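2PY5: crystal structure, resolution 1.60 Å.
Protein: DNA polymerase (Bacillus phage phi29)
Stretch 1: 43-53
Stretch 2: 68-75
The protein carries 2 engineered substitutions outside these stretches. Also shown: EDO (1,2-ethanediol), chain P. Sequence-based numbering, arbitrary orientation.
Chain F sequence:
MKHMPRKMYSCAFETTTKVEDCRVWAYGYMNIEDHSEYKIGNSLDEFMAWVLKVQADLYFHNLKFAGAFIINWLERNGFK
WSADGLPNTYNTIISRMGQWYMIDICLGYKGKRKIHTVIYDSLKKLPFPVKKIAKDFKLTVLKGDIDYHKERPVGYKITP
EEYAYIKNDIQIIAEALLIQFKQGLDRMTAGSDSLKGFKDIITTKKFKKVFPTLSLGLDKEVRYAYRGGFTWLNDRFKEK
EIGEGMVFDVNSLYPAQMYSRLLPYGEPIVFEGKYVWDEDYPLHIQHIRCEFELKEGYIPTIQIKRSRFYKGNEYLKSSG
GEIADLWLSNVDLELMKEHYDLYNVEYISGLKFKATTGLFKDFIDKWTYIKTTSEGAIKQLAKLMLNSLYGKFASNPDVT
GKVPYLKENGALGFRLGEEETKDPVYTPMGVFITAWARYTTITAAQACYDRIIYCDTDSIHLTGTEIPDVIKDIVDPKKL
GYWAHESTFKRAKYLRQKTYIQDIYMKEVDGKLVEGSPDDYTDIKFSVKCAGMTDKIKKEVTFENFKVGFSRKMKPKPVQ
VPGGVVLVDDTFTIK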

# COMPACT_ATOMS: atom_id res chain seq x y z
N SER F 43 -0.99 -24.97 22.07
CA SER F 43 -0.57 -24.23 23.27
C SER F 43 0.38 -23.09 22.95
O SER F 43 1.46 -23.34 22.43
CB SER F 43 0.12 -25.20 24.23
OG SER F 43 0.76 -24.52 25.29
N LEU F 44 -0.01 -21.86 23.25
CA LEU F 44 0.89 -20.72 23.11
C LEU F 44 2.10 -20.87 24.02
O LEU F 44 3.21 -20.50 23.63
CB LEU F 44 0.18 -19.38 23.39
CG LEU F 44 1.01 -18.11 23.17
CD1 LEU F 44 1.62 -18.07 21.74
CD2 LEU F 44 0.19 -16.85 23.38
N ASP F 45 1.91 -21.39 25.22
CA ASP F 45 3.03 -21.62 26.13
C ASP F 45 4.08 -22.50 25.47
O ASP F 45 5.26 -22.21 25.55
CB ASP F 45 2.57 -22.30 27.41
CG ASP F 45 1.89 -21.36 28.41
OD1 ASP F 45 2.04 -20.13 28.30
OD2 ASP F 45 1.24 -21.87 29.36
N GLU F 46 3.63 -23.56 24.82
CA GLU F 46 4.53 -24.47 24.13
C GLU F 46 5.26 -23.74 23.00
O GLU F 46 6.48 -23.90 22.84
CB GLU F 46 3.73 -25.63 23.57
CG GLU F 46 4.57 -26.71 22.98
CD GLU F 46 3.73 -27.90 22.62
OE1 GLU F 46 3.15 -27.91 21.51
OE2 GLU F 46 3.62 -28.83 23.46
N PHE F 47 4.50 -22.97 22.22
CA PHE F 47 5.07 -22.22 21.08
C PHE F 47 6.14 -21.26 21.59
O PHE F 47 7.26 -21.19 21.04
CB PHE F 47 3.99 -21.43 20.36
CG PHE F 47 4.54 -20.57 19.22
CD1 PHE F 47 4.90 -21.18 18.02
CD2 PHE F 47 4.67 -19.20 19.35
CE1 PHE F 47 5.44 -20.42 16.97
CE2 PHE F 47 5.19 -18.44 18.29
CZ PHE F 47 5.57 -19.07 17.10
N MET F 48 5.80 -20.49 22.61
CA MET F 48 6.71 -19.45 23.11
C MET F 48 7.98 -20.05 23.76
O MET F 48 9.06 -19.46 23.68
CB MET F 48 5.99 -18.51 24.08
CG MET F 48 4.95 -17.67 23.39
SD MET F 48 5.59 -16.63 22.05
CE MET F 48 6.77 -15.57 22.92
N ALA F 49 7.86 -21.20 24.41
CA ALA F 49 9.06 -21.89 24.91
C ALA F 49 10.02 -22.16 23.75
O ALA F 49 11.22 -21.97 23.88
CB ALA F 49 8.68 -23.19 25.64
N TRP F 50 9.48 -22.59 22.61
CA TRP F 50 10.25 -22.83 21.40
C TRP F 50 10.86 -21.52 20.88
O TRP F 50 12.07 -21.46 20.57
CB TRP F 50 9.37 -23.51 20.34
CG TRP F 50 10.02 -23.60 18.99
CD1 TRP F 50 10.93 -24.53 18.58
CD2 TRP F 50 9.80 -22.73 17.87
NE1 TRP F 50 11.30 -24.28 17.28
CE2 TRP F 50 10.62 -23.19 16.82
CE3 TRP F 50 8.98 -21.61 17.65
CZ2 TRP F 50 10.66 -22.56 15.58
CZ3 TRP F 50 9.02 -20.98 16.41
CH2 TRP F 50 9.85 -21.48 15.38
N VAL F 51 10.04 -20.48 20.81
CA VAL F 51 10.50 -19.15 20.39
C VAL F 51 11.73 -18.73 21.20
O VAL F 51 12.71 -18.22 20.65
CB VAL F 51 9.41 -18.06 20.56
CG1 VAL F 51 9.99 -16.65 20.33
CG2 VAL F 51 8.22 -18.33 19.65
N LEU F 52 11.70 -18.96 22.51
CA LEU F 52 12.76 -18.45 23.37
C LEU F 52 14.06 -19.19 23.16
O LEU F 52 15.13 -18.63 23.39
CB LEU F 52 12.36 -18.45 24.83
CG LEU F 52 11.19 -17.57 25.23
CD1 LEU F 52 11.00 -17.61 26.76
CD2 LEU F 52 11.33 -16.14 24.75
N LYS F 53 13.97 -20.44 22.71
CA LYS F 53 15.15 -21.28 22.54
C LYS F 53 15.69 -21.32 21.11
O LYS F 53 16.87 -21.64 20.92
CB LYS F 53 14.85 -22.71 22.99
CG LYS F 53 15.00 -22.92 24.47
CD LYS F 53 14.72 -24.37 24.83
CE LYS F 53 15.24 -24.71 26.21
NZ LYS F 53 14.71 -26.03 26.68
N ALA F 68 0.00 -9.16 18.70
CA ALA F 68 -0.76 -8.82 19.92
C ALA F 68 -0.76 -9.98 20.91
O ALA F 68 -0.60 -9.76 22.12
CB ALA F 68 -2.18 -8.43 19.56
N PHE F 69 -0.90 -11.19 20.39
CA PHE F 69 -0.91 -12.38 21.22
C PHE F 69 0.45 -12.64 21.84
O PHE F 69 0.56 -13.00 23.02
CB PHE F 69 -1.43 -13.60 20.43
CG PHE F 69 -2.88 -13.49 20.07
CD1 PHE F 69 -3.28 -12.74 18.95
CD2 PHE F 69 -3.85 -14.08 20.85
CE1 PHE F 69 -4.64 -12.62 18.65
CE2 PHE F 69 -5.17 -13.96 20.51
CZ PHE F 69 -5.56 -13.24 19.41
N ILE F 70 1.51 -12.43 21.05
CA ILE F 70 2.88 -12.62 21.50
C ILE F 70 3.23 -11.65 22.61
O ILE F 70 3.79 -12.04 23.62
CB ILE F 70 3.85 -12.48 20.29
CG1 ILE F 70 3.69 -13.66 19.34
CG2 ILE F 70 5.30 -12.34 20.73
CD1 ILE F 70 4.29 -13.44 18.00
N ILE F 71 2.90 -10.37 22.42
CA ILE F 71 3.21 -9.35 23.43
C ILE F 71 2.39 -9.57 24.71
O ILE F 71 2.93 -9.42 25.82
CB ILE F 71 3.13 -7.92 22.87
CG1 ILE F 71 4.20 -7.73 21.79
CG2 ILE F 71 3.39 -6.89 23.98
CD1 ILE F 71 4.16 -6.37 21.13
N ASN F 72 1.11 -9.90 24.57
CA ASN F 72 0.31 -10.28 25.73
C ASN F 72 1.00 -11.40 26.53
O ASN F 72 1.01 -11.38 27.75
CB ASN F 72 -1.10 -10.72 25.32
CG ASN F 72 -2.08 -9.56 25.25
OD1 ASN F 72 -2.23 -8.91 24.18
ND2 ASN F 72 -2.71 -9.26 26.35
N TRP F 73 1.57 -12.38 25.84
CA TRP F 73 2.26 -13.47 26.54
C TRP F 73 3.54 -12.97 27.21
O TRP F 73 3.77 -13.25 28.38
CB TRP F 73 2.59 -14.61 25.57
CG TRP F 73 3.19 -15.83 26.23
CD1 TRP F 73 2.51 -16.94 26.65
CD2 TRP F 73 4.57 -16.06 26.55
NE1 TRP F 73 3.37 -17.84 27.21
CE2 TRP F 73 4.64 -17.34 27.17
CE3 TRP F 73 5.75 -15.33 26.38
CZ2 TRP F 73 5.84 -17.89 27.61
CZ3 TRP F 73 6.94 -15.87 26.81
CH2 TRP F 73 6.98 -17.14 27.44
N LEU F 74 4.34 -12.21 26.47
CA LEU F 74 5.61 -11.73 26.98
C LEU F 74 5.39 -10.98 28.30
O LEU F 74 6.08 -11.24 29.26
CB LEU F 74 6.33 -10.84 25.95
CG LEU F 74 6.89 -11.57 24.74
CD1 LEU F 74 7.21 -10.58 23.64
CD2 LEU F 74 8.14 -12.37 25.11
N GLU F 75 4.40 -10.09 28.31
CA GLU F 75 4.11 -9.24 29.47
C GLU F 75 3.66 -10.04 30.69
O GLU F 75 3.80 -9.55 31.81
CB GLU F 75 3.05 -8.21 29.09
CG GLU F 75 3.58 -7.13 28.14
CD GLU F 75 4.42 -6.09 28.85
OE1 GLU F 75 4.17 -5.83 30.05
OE2 GLU F 75 5.31 -5.48 28.20
C1 EDO P . 1.77 -25.65 28.41
O1 EDO P . 1.76 -26.31 27.14
C2 EDO P . 0.44 -24.95 28.67
O2 EDO P . 0.46 -24.25 29.93

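Residues 44-53 and 68-75 form two helices that cross almost at right angles (83°), their axes approaching to 11.2 Å. The crossing brings Leu44 near Trp73 and Met48 near Ile70, with CA-CA distances of 8.1 and 8.0 Å, and buries 400 Å² in total. Trp73 contributes the largest share, its side chain sitting as a knob among Leu44, Asp45, Met48 and Leu52.

Ser43 lies outside the contact but caps the first helix: its OG accepts from Glu46 N (3.1 Å), a capping bond to an amide of the first helical turn. Leu44 points toward the second helix, where its CD2 lies 3.9 Å from both Trp73 CB and the carbonyl oxygen Phe69 O, packing against the base of the Trp73 side chain and the adjacent backbone.

The CA-to-CB bond of Asp45 points sideways to the second helix, yet its carboxylate reaches the indole edge. There Trp73 NE1 donates to Asp45 OD1 at 2.9 Å and 161°, a nearly straight hydrogen bond that supplies the ring's one polar group with an acceptor. The other carboxylate oxygen, Asp45 OD2, accepts from O2 of a 1,2-ethanediol molecule (2.6 Å), probably carried over from the crystallisation liquor.

One turn on, buried Met48 covers a face of the indole. Its CB stands 3.5 Å from the centroid of the six-membered ring, only 9° off the normal, a CH-pi contact, while Met48 CG approaches Trp73 CD2 at 3.6 Å. With all three chi angles in m, the side chain carries its methyl beyond the ring, placing Met48 CE 4.2 Å from Ile70 CG2 and 4.1 Å from Leu74 CD2.

Leu52 completes the pocket another turn along: its CD1 meets Trp73 CH2 at 4.1 Å, near the ring plane, so the indole edge has a hydrogen-bond acceptor at its nitrogen and a methyl group at its benzenoid end.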